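Sca-family protein (Rickettsia rickettsii, PDB 4LQ8) is known as a surface cell antigen and may take part in cell adhesion, represented here by the N-terminal head domain of the longer protein. Local coordinates at residues A30-I35 with V169-H174; D179-V184 with L196-V201; K270-E275 with M315-L320. One frame throughout, in Å; residues are numbered along the deposited sequence.

Contact 1 (A30-I35 with V169-H174); sequences ADDGFI and VQWENH
The backbones of 30-35 and 169-174 meet most closely where the CA atoms of Gly33 and Val169 stand 5.2 Å apart, and there Val169 N donates to Asp32 O at 2.9 Å. The donor lies above the carbonyl plane, 53° out of it, so the bond does not follow a lone pair of that oxygen. Val169 uses its two methyls on different partners. CG2, anti to its own carbonyl carbon, packs 3.7 Å from Asp32 CB and also reaches Phe34 CB, whereas CG1 rests above one face of the Trp171 ring, offset toward the rim. Phe34 adds ring atom CD1, 4.0 Å from Val169 CA in an oblique approach.

Asp32 carries the polar part. With CG beside the backbone N, its carboxylate is met by the indole edge, and Trp171 NE1 donates to Asp32 OD2 at 2.8 Å, using the anti lone pair of that oxygen. The oxygen lies near the ring plane while the carboxylate is turned 80° against it. Asp31 OD1 accepts the N-H of Asp32, with Asp32 N and OD1 2.8 Å apart. Arg222 forms a salt bridge with Asp32 OD2, and Val242 N donates to Asp32 OD1. A buried carboxylate gripped at both oxygens, with an arginine beside it, is probably ionised and should have little freedom to rotate, which should hold the indole N-H in place where the chain passes from one sheet to the other.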
# COMPACT_ATOMS: atom_id res chain seq x y z
N ALA A 30 -8.60 7.63 -13.04
CA ALA A 30 -8.22 6.30 -12.57
C ALA A 30 -9.37 5.60 -11.89
O ALA A 30 -10.34 6.24 -11.48
CB ALA A 30 -7.04 6.40 -11.63
N ASP A 31 -9.30 4.28 -11.79
CA ASP A 31 -10.37 3.50 -11.18
C ASP A 31 -9.85 2.42 -10.27
O ASP A 31 -8.67 2.10 -10.32
CB ASP A 31 -11.22 2.86 -12.29
CG ASP A 31 -12.69 2.73 -11.96
OD1 ASP A 31 -13.05 2.77 -10.74
OD2 ASP A 31 -13.50 2.58 -12.91
N ASP A 32 -10.74 1.84 -9.44
CA ASP A 32 -10.42 0.71 -8.60
C ASP A 32 -10.41 -0.49 -9.52
O ASP A 32 -11.19 -0.54 -10.46
CB ASP A 32 -11.48 0.54 -7.50
CG ASP A 32 -11.58 1.69 -6.52
OD1 ASP A 32 -10.55 2.38 -6.30
OD2 ASP A 32 -12.67 1.93 -5.99
N GLY A 33 -9.50 -1.42 -9.28
CA GLY A 33 -9.33 -2.64 -10.07
C GLY A 33 -9.30 -3.91 -9.23
O GLY A 33 -8.99 -3.86 -8.04
N PHE A 34 -9.66 -5.05 -9.85
CA PHE A 34 -9.69 -6.33 -9.16
C PHE A 34 -9.44 -7.47 -10.13
O PHE A 34 -9.77 -7.37 -11.30
CB PHE A 34 -11.03 -6.55 -8.43
CG PHE A 34 -12.15 -7.06 -9.31
CD1 PHE A 34 -12.77 -6.22 -10.24
CD2 PHE A 34 -12.58 -8.38 -9.22
CE1 PHE A 34 -13.78 -6.70 -11.08
CE2 PHE A 34 -13.60 -8.86 -10.06
CZ PHE A 34 -14.18 -8.02 -10.99
N ILE A 35 -8.90 -8.57 -9.60
CA ILE A 35 -8.67 -9.84 -10.26
C ILE A 35 -9.22 -10.91 -9.33
O ILE A 35 -8.99 -10.85 -8.13
CB ILE A 35 -7.17 -10.12 -10.53
CG1 ILE A 35 -6.63 -9.21 -11.62
CG2 ILE A 35 -6.94 -11.63 -10.90
CD1 ILE A 35 -5.20 -9.46 -12.03
N VAL A 169 -13.60 -2.18 -10.53
CA VAL A 169 -14.47 -2.71 -9.47
C VAL A 169 -15.90 -2.20 -9.74
O VAL A 169 -16.09 -1.03 -10.07
CB VAL A 169 -13.95 -2.33 -8.05
CG1 VAL A 169 -14.96 -2.72 -6.97
CG2 VAL A 169 -12.60 -2.99 -7.77
N GLN A 170 -16.88 -3.10 -9.67
CA GLN A 170 -18.27 -2.70 -9.89
C GLN A 170 -18.95 -2.45 -8.55
O GLN A 170 -19.56 -3.36 -7.98
CB GLN A 170 -19.05 -3.73 -10.75
CG GLN A 170 -18.54 -3.89 -12.19
CD GLN A 170 -18.75 -2.67 -13.06
OE1 GLN A 170 -17.81 -1.94 -13.38
NE2 GLN A 170 -19.99 -2.45 -13.47
N TRP A 171 -18.78 -1.22 -8.01
CA TRP A 171 -19.37 -0.81 -6.74
C TRP A 171 -20.84 -0.53 -6.95
O TRP A 171 -21.22 0.15 -7.91
CB TRP A 171 -18.73 0.48 -6.21
CG TRP A 171 -17.31 0.33 -5.77
CD1 TRP A 171 -16.21 0.83 -6.40
CD2 TRP A 171 -16.83 -0.30 -4.57
NE1 TRP A 171 -15.08 0.53 -5.68
CE2 TRP A 171 -15.43 -0.13 -4.53
CE3 TRP A 171 -17.46 -1.01 -3.53
CZ2 TRP A 171 -14.64 -0.68 -3.51
CZ3 TRP A 171 -16.67 -1.53 -2.51
CH2 TRP A 171 -15.28 -1.36 -2.50
N GLU A 172 -21.68 -1.05 -6.04
CA GLU A 172 -23.11 -0.82 -6.05
C GLU A 172 -23.44 0.02 -4.85
O GLU A 172 -22.98 -0.27 -3.74
CB GLU A 172 -23.89 -2.13 -6.04
CG GLU A 172 -23.83 -2.88 -7.36
CD GLU A 172 -24.95 -3.89 -7.54
OE1 GLU A 172 -25.92 -3.58 -8.26
OE2 GLU A 172 -24.86 -4.99 -6.93
N ASN A 173 -24.14 1.14 -5.09
CA ASN A 173 -24.59 2.06 -4.06
C ASN A 173 -25.56 1.32 -3.15
O ASN A 173 -26.40 0.55 -3.65
CB ASN A 173 -25.31 3.26 -4.69
CG ASN A 173 -24.46 4.08 -5.61
OD1 ASN A 173 -23.47 4.68 -5.21
ND2 ASN A 173 -24.85 4.15 -6.88
N HIS A 174 -25.42 1.52 -1.83
CA HIS A 174 -26.30 0.91 -0.84
C HIS A 174 -27.72 1.46 -1.03
O HIS A 174 -27.89 2.63 -1.39
CB HIS A 174 -25.80 1.16 0.58
CG HIS A 174 -26.32 0.20 1.59
ND1 HIS A 174 -27.61 0.31 2.11
CD2 HIS A 174 -25.70 -0.85 2.19
CE1 HIS A 174 -27.73 -0.67 2.99
NE2 HIS A 174 -26.61 -1.40 3.06

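Contact 2 (D179-V184 with L196-V201); sequences DLRATV and LNETTV
Leu196, within strand 192-201, pairs with Thr183 in a hydrogen-bonded antiparallel pair: Leu196 N gives to Thr183 O at 2.8 Å, Thr183 N returns a bond to Leu196 O, and Thr183 CG2 lies alongside Leu196 CB at 3.9 Å. Asn197 faces Ala182 in a non-hydrogen-bonded pair, and Ala182 CA sends a C-H contact to Leu196 O. At Glu198 the ladder closes again, with Glu198 N 2.9 Å from Arg181 O and Arg181 N bonded to Glu198 O. The Glu198 side chain, CG anti to the backbone N, runs beside that of Arg181, bringing Glu198 OE2 to 3.1 Å from Arg181 NH1 at the guanidinium edge; the two planes are 28° apart. The hydrogen bonding in this salt bridge is weak, and Arg222 is the stronger partner of Glu198 OE2. Thr199, on the face with Asn197, has OG1 3.3 Å from Leu180 CD2. Thr200 N ends the pairing on Asp179 O at 2.8 Å, nearly straight at 174°. Segments 180-184 and 196-201 run at 163°, nearly antiparallel, in the hairpin of strands 180-186 and 192-201, flanked in the six-stranded sheet by strands 172-173 and 215-224; Leu196 packs on Leu239 and Met241 of strand 236-245.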
# COMPACT_ATOMS: atom_id res chain seq x y z
N ASP A 179 -23.85 6.69 2.69
CA ASP A 179 -22.38 6.67 2.82
C ASP A 179 -21.77 5.30 2.45
O ASP A 179 -20.57 5.12 2.61
CB ASP A 179 -21.99 7.06 4.26
CG ASP A 179 -22.56 6.19 5.38
OD1 ASP A 179 -23.54 5.47 5.14
OD2 ASP A 179 -22.03 6.25 6.51
N LEU A 180 -22.58 4.34 1.99
CA LEU A 180 -22.06 3.00 1.70
C LEU A 180 -22.20 2.57 0.27
O LEU A 180 -23.18 2.92 -0.41
CB LEU A 180 -22.68 1.92 2.60
CG LEU A 180 -22.63 2.13 4.14
CD1 LEU A 180 -23.45 1.04 4.87
CD2 LEU A 180 -21.18 2.11 4.68
N ARG A 181 -21.20 1.77 -0.18
CA ARG A 181 -21.19 1.05 -1.43
C ARG A 181 -20.62 -0.31 -1.09
O ARG A 181 -19.89 -0.45 -0.11
CB ARG A 181 -20.34 1.70 -2.53
CG ARG A 181 -20.91 2.94 -3.19
CD ARG A 181 -19.71 3.72 -3.65
NE ARG A 181 -19.60 3.78 -5.09
CZ ARG A 181 -18.47 3.95 -5.77
NH1 ARG A 181 -17.30 3.98 -5.14
NH2 ARG A 181 -18.50 4.02 -7.09
N ALA A 182 -20.97 -1.31 -1.89
CA ALA A 182 -20.51 -2.67 -1.67
C ALA A 182 -20.28 -3.34 -2.99
O ALA A 182 -20.88 -2.95 -4.00
CB ALA A 182 -21.54 -3.45 -0.86
N THR A 183 -19.39 -4.33 -3.01
CA THR A 183 -19.12 -5.15 -4.19
C THR A 183 -18.95 -6.61 -3.79
O THR A 183 -18.17 -6.91 -2.89
CB THR A 183 -17.98 -4.59 -5.08
OG1 THR A 183 -17.99 -5.26 -6.34
CG2 THR A 183 -16.59 -4.68 -4.44
N VAL A 184 -19.71 -7.49 -4.43
CA VAL A 184 -19.65 -8.93 -4.18
C VAL A 184 -18.56 -9.48 -5.12
O VAL A 184 -18.68 -9.41 -6.34
CB VAL A 184 -21.03 -9.64 -4.36
CG1 VAL A 184 -20.92 -11.12 -3.99
CG2 VAL A 184 -22.12 -8.96 -3.52
N LEU A 196 -17.02 -6.61 -0.38
CA LEU A 196 -16.23 -5.51 0.15
C LEU A 196 -17.15 -4.34 0.48
O LEU A 196 -18.01 -4.01 -0.33
CB LEU A 196 -15.14 -5.06 -0.85
CG LEU A 196 -14.09 -6.13 -1.24
CD1 LEU A 196 -13.30 -5.67 -2.44
CD2 LEU A 196 -13.15 -6.42 -0.07
N ASN A 197 -17.00 -3.78 1.68
CA ASN A 197 -17.78 -2.63 2.13
C ASN A 197 -16.93 -1.37 2.03
O ASN A 197 -15.86 -1.32 2.60
CB ASN A 197 -18.27 -2.82 3.57
CG ASN A 197 -19.19 -1.72 4.03
OD1 ASN A 197 -20.32 -1.59 3.54
ND2 ASN A 197 -18.69 -0.86 4.91
N GLU A 198 -17.43 -0.35 1.33
CA GLU A 198 -16.76 0.94 1.20
C GLU A 198 -17.61 1.97 1.96
O GLU A 198 -18.76 2.21 1.59
CB GLU A 198 -16.64 1.33 -0.28
CG GLU A 198 -15.91 2.64 -0.53
CD GLU A 198 -16.32 3.30 -1.83
OE1 GLU A 198 -17.49 3.72 -1.93
OE2 GLU A 198 -15.48 3.39 -2.75
N THR A 199 -17.02 2.59 3.00
CA THR A 199 -17.68 3.64 3.79
C THR A 199 -17.07 4.96 3.39
O THR A 199 -15.85 5.12 3.51
CB THR A 199 -17.51 3.39 5.31
OG1 THR A 199 -17.97 2.08 5.62
CG2 THR A 199 -18.29 4.43 6.17
N THR A 200 -17.90 5.90 2.91
CA THR A 200 -17.42 7.24 2.57
C THR A 200 -17.74 8.14 3.79
O THR A 200 -18.85 8.11 4.29
CB THR A 200 -18.07 7.74 1.27
OG1 THR A 200 -17.59 6.95 0.20
CG2 THR A 200 -17.76 9.20 0.98
N VAL A 201 -16.74 8.89 4.29
CA VAL A 201 -16.93 9.80 5.41
C VAL A 201 -16.94 11.21 4.81
O VAL A 201 -15.94 11.64 4.24
CB VAL A 201 -15.85 9.61 6.50
CG1 VAL A 201 -16.10 10.55 7.69
CG2 VAL A 201 -15.78 8.16 6.98

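Contact 3 (K270-E275 with M315-L320); sequences KPQLKE and MKEVEL
Leu273 projects from strand 271-277 toward the last turns of helix 308-320; the axes of the short segments 271-275 and 315-320 cross at -89° and approach to 6.8 Å. From its CB, 3.9 Å from Glu317 CG, the chain goes on with CG anti to the backbone N, and that CG meets Val318 CG2 at 3.8 Å. At the tip, CD2 sits between two helix residues, close to Val318 CG2 and, 4.2 Å away, Glu317 CB.

Val318 divides its methyls along the strand. CG2 lies against Leu273 and the backbone of Glu275, while CG1 packs 3.6 Å from Lys274 O and 3.5 Å from Glu275 OE1, whose side chain crosses it at about a right angle. A classic beta bulge, with Lys274 and Glu275 both opposite His262, shapes the strand here; the CA atoms of Lys274 and Val318 are nearest each other at 5.0 Å.

Direct contact is thus van der Waals, and polar linkage runs through a water that accepts from Leu273 N and donates to Glu317 OE2 at 2.6 Å. Glu317, bent at chi2 (65°), turns its carboxylate to this water. Asn321 ND2 bonds to both Glu317 OE2 and Leu273 O, tying the same two residues a second time, and Lys229 forms a salt bridge with Glu317 OE1. Glu275 OE1 bonds to Ser325, while its OE2 bonds to Gln324 N and forms a salt bridge with Arg70, linking the strand to the loop after the helix and to helix 64-90. Each buried carboxylate has a basic partner, so both are probably charged; through the water and Asn321, Glu317 should help orient helix and strand.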
# COMPACT_ATOMS: atom_id res chain seq x y z
N LYS A 270 -9.11 -21.43 0.67
CA LYS A 270 -9.56 -20.07 0.93
C LYS A 270 -8.51 -19.01 0.58
O LYS A 270 -7.32 -19.26 0.78
CB LYS A 270 -9.98 -19.91 2.42
CG LYS A 270 -10.94 -20.97 2.95
CD LYS A 270 -12.27 -21.04 2.21
CE LYS A 270 -13.05 -22.28 2.59
NZ LYS A 270 -13.94 -22.71 1.48
N PRO A 271 -8.94 -17.80 0.11
CA PRO A 271 -7.96 -16.72 -0.16
C PRO A 271 -7.24 -16.34 1.13
O PRO A 271 -7.87 -16.21 2.18
CB PRO A 271 -8.81 -15.56 -0.69
CG PRO A 271 -10.12 -16.18 -1.08
CD PRO A 271 -10.32 -17.35 -0.17
N GLN A 272 -5.91 -16.27 1.05
CA GLN A 272 -5.04 -15.95 2.18
C GLN A 272 -4.28 -14.66 1.88
O GLN A 272 -3.64 -14.58 0.83
CB GLN A 272 -4.07 -17.12 2.42
CG GLN A 272 -3.35 -17.05 3.75
CD GLN A 272 -2.76 -18.38 4.15
OE1 GLN A 272 -1.93 -18.96 3.45
NE2 GLN A 272 -3.17 -18.87 5.31
N LEU A 273 -4.34 -13.67 2.79
CA LEU A 273 -3.65 -12.40 2.59
C LEU A 273 -2.13 -12.60 2.63
O LEU A 273 -1.57 -12.93 3.68
CB LEU A 273 -4.14 -11.36 3.60
CG LEU A 273 -3.52 -9.94 3.53
CD1 LEU A 273 -3.74 -9.29 2.14
CD2 LEU A 273 -4.11 -9.06 4.62
N LYS A 274 -1.47 -12.44 1.47
CA LYS A 274 -0.03 -12.67 1.34
C LYS A 274 0.78 -11.39 1.27
O LYS A 274 1.97 -11.37 1.58
CB LYS A 274 0.26 -13.51 0.05
CG LYS A 274 -0.42 -14.90 0.03
CD LYS A 274 0.28 -15.91 0.92
CE LYS A 274 -0.45 -17.23 0.96
NZ LYS A 274 0.23 -18.19 1.87
N GLU A 275 0.14 -10.32 0.77
CA GLU A 275 0.88 -9.08 0.54
C GLU A 275 -0.05 -7.92 0.41
O GLU A 275 -1.21 -8.08 0.05
CB GLU A 275 1.66 -9.24 -0.79
CG GLU A 275 2.96 -8.48 -0.88
CD GLU A 275 3.99 -8.82 0.18
OE1 GLU A 275 4.00 -8.13 1.22
OE2 GLU A 275 4.76 -9.79 0.00
N MET A 315 -1.00 -5.78 8.01
CA MET A 315 0.46 -5.93 8.15
C MET A 315 0.78 -7.19 8.97
O MET A 315 1.58 -8.01 8.52
CB MET A 315 1.10 -4.68 8.77
CG MET A 315 1.41 -3.59 7.74
SD MET A 315 2.43 -4.11 6.30
CE MET A 315 3.97 -4.54 7.14
N LYS A 316 0.08 -7.39 10.10
CA LYS A 316 0.22 -8.58 10.95
C LYS A 316 -0.03 -9.91 10.18
O LYS A 316 0.78 -10.82 10.28
CB LYS A 316 -0.68 -8.48 12.19
CG LYS A 316 -0.48 -9.60 13.24
CD LYS A 316 0.90 -9.55 13.91
CE LYS A 316 1.29 -10.86 14.56
NZ LYS A 316 2.69 -10.85 15.06
N GLU A 317 -1.12 -10.01 9.41
CA GLU A 317 -1.46 -11.21 8.63
C GLU A 317 -0.43 -11.47 7.51
O GLU A 317 -0.01 -12.61 7.31
CB GLU A 317 -2.90 -11.10 8.08
CG GLU A 317 -3.42 -12.30 7.30
CD GLU A 317 -3.61 -13.60 8.05
OE1 GLU A 317 -3.49 -13.61 9.29
OE2 GLU A 317 -3.86 -14.63 7.38
N VAL A 318 0.00 -10.40 6.80
CA VAL A 318 1.01 -10.45 5.74
C VAL A 318 2.32 -11.06 6.31
O VAL A 318 2.88 -11.98 5.70
CB VAL A 318 1.24 -9.07 5.05
CG1 VAL A 318 2.53 -9.04 4.22
CG2 VAL A 318 0.03 -8.68 4.19
N GLU A 319 2.78 -10.56 7.47
CA GLU A 319 4.00 -11.04 8.14
C GLU A 319 3.88 -12.50 8.56
O GLU A 319 4.80 -13.27 8.30
CB GLU A 319 4.35 -10.16 9.34
CG GLU A 319 4.85 -8.77 8.94
CD GLU A 319 4.85 -7.69 10.02
OE1 GLU A 319 4.41 -7.97 11.16
OE2 GLU A 319 5.27 -6.55 9.70
N LEU A 320 2.71 -12.91 9.12
CA LEU A 320 2.47 -14.30 9.51
C LEU A 320 2.50 -15.23 8.28
O LEU A 320 2.92 -16.39 8.40
CB LEU A 320 1.15 -14.44 10.29
CG LEU A 320 1.16 -13.91 11.74
CD1 LEU A 320 -0.27 -13.77 12.29
CD2 LEU A 320 1.98 -14.83 12.68
O HOH W 1 -5.49 -14.32 5.33

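Overall arrangement
Contacts 1, 2 and 3 follow one another along the chain, each closing before the next opens. Contacts 1 and 2 are neighbours, centres 10 Å apart, and touch directly: strands 172-173 and 180-186 pair in the six-stranded antiparallel sheet, while 30-35 belongs to the nine-stranded mixed sheet. Contact 1 therefore joins the two sheets, and Arg222 ties it to contact 2 by salt bridges to Asp32 and Glu198. Contact 3 stands about 22 Å from each of the others, centre to centre, on strand 271-277 of the mixed sheet, which it shares with contact 1, and packs helix 308-320 against it. Together they mark sheet-to-sheet, strand-to-strand and helix-to-sheet joints of the head domain.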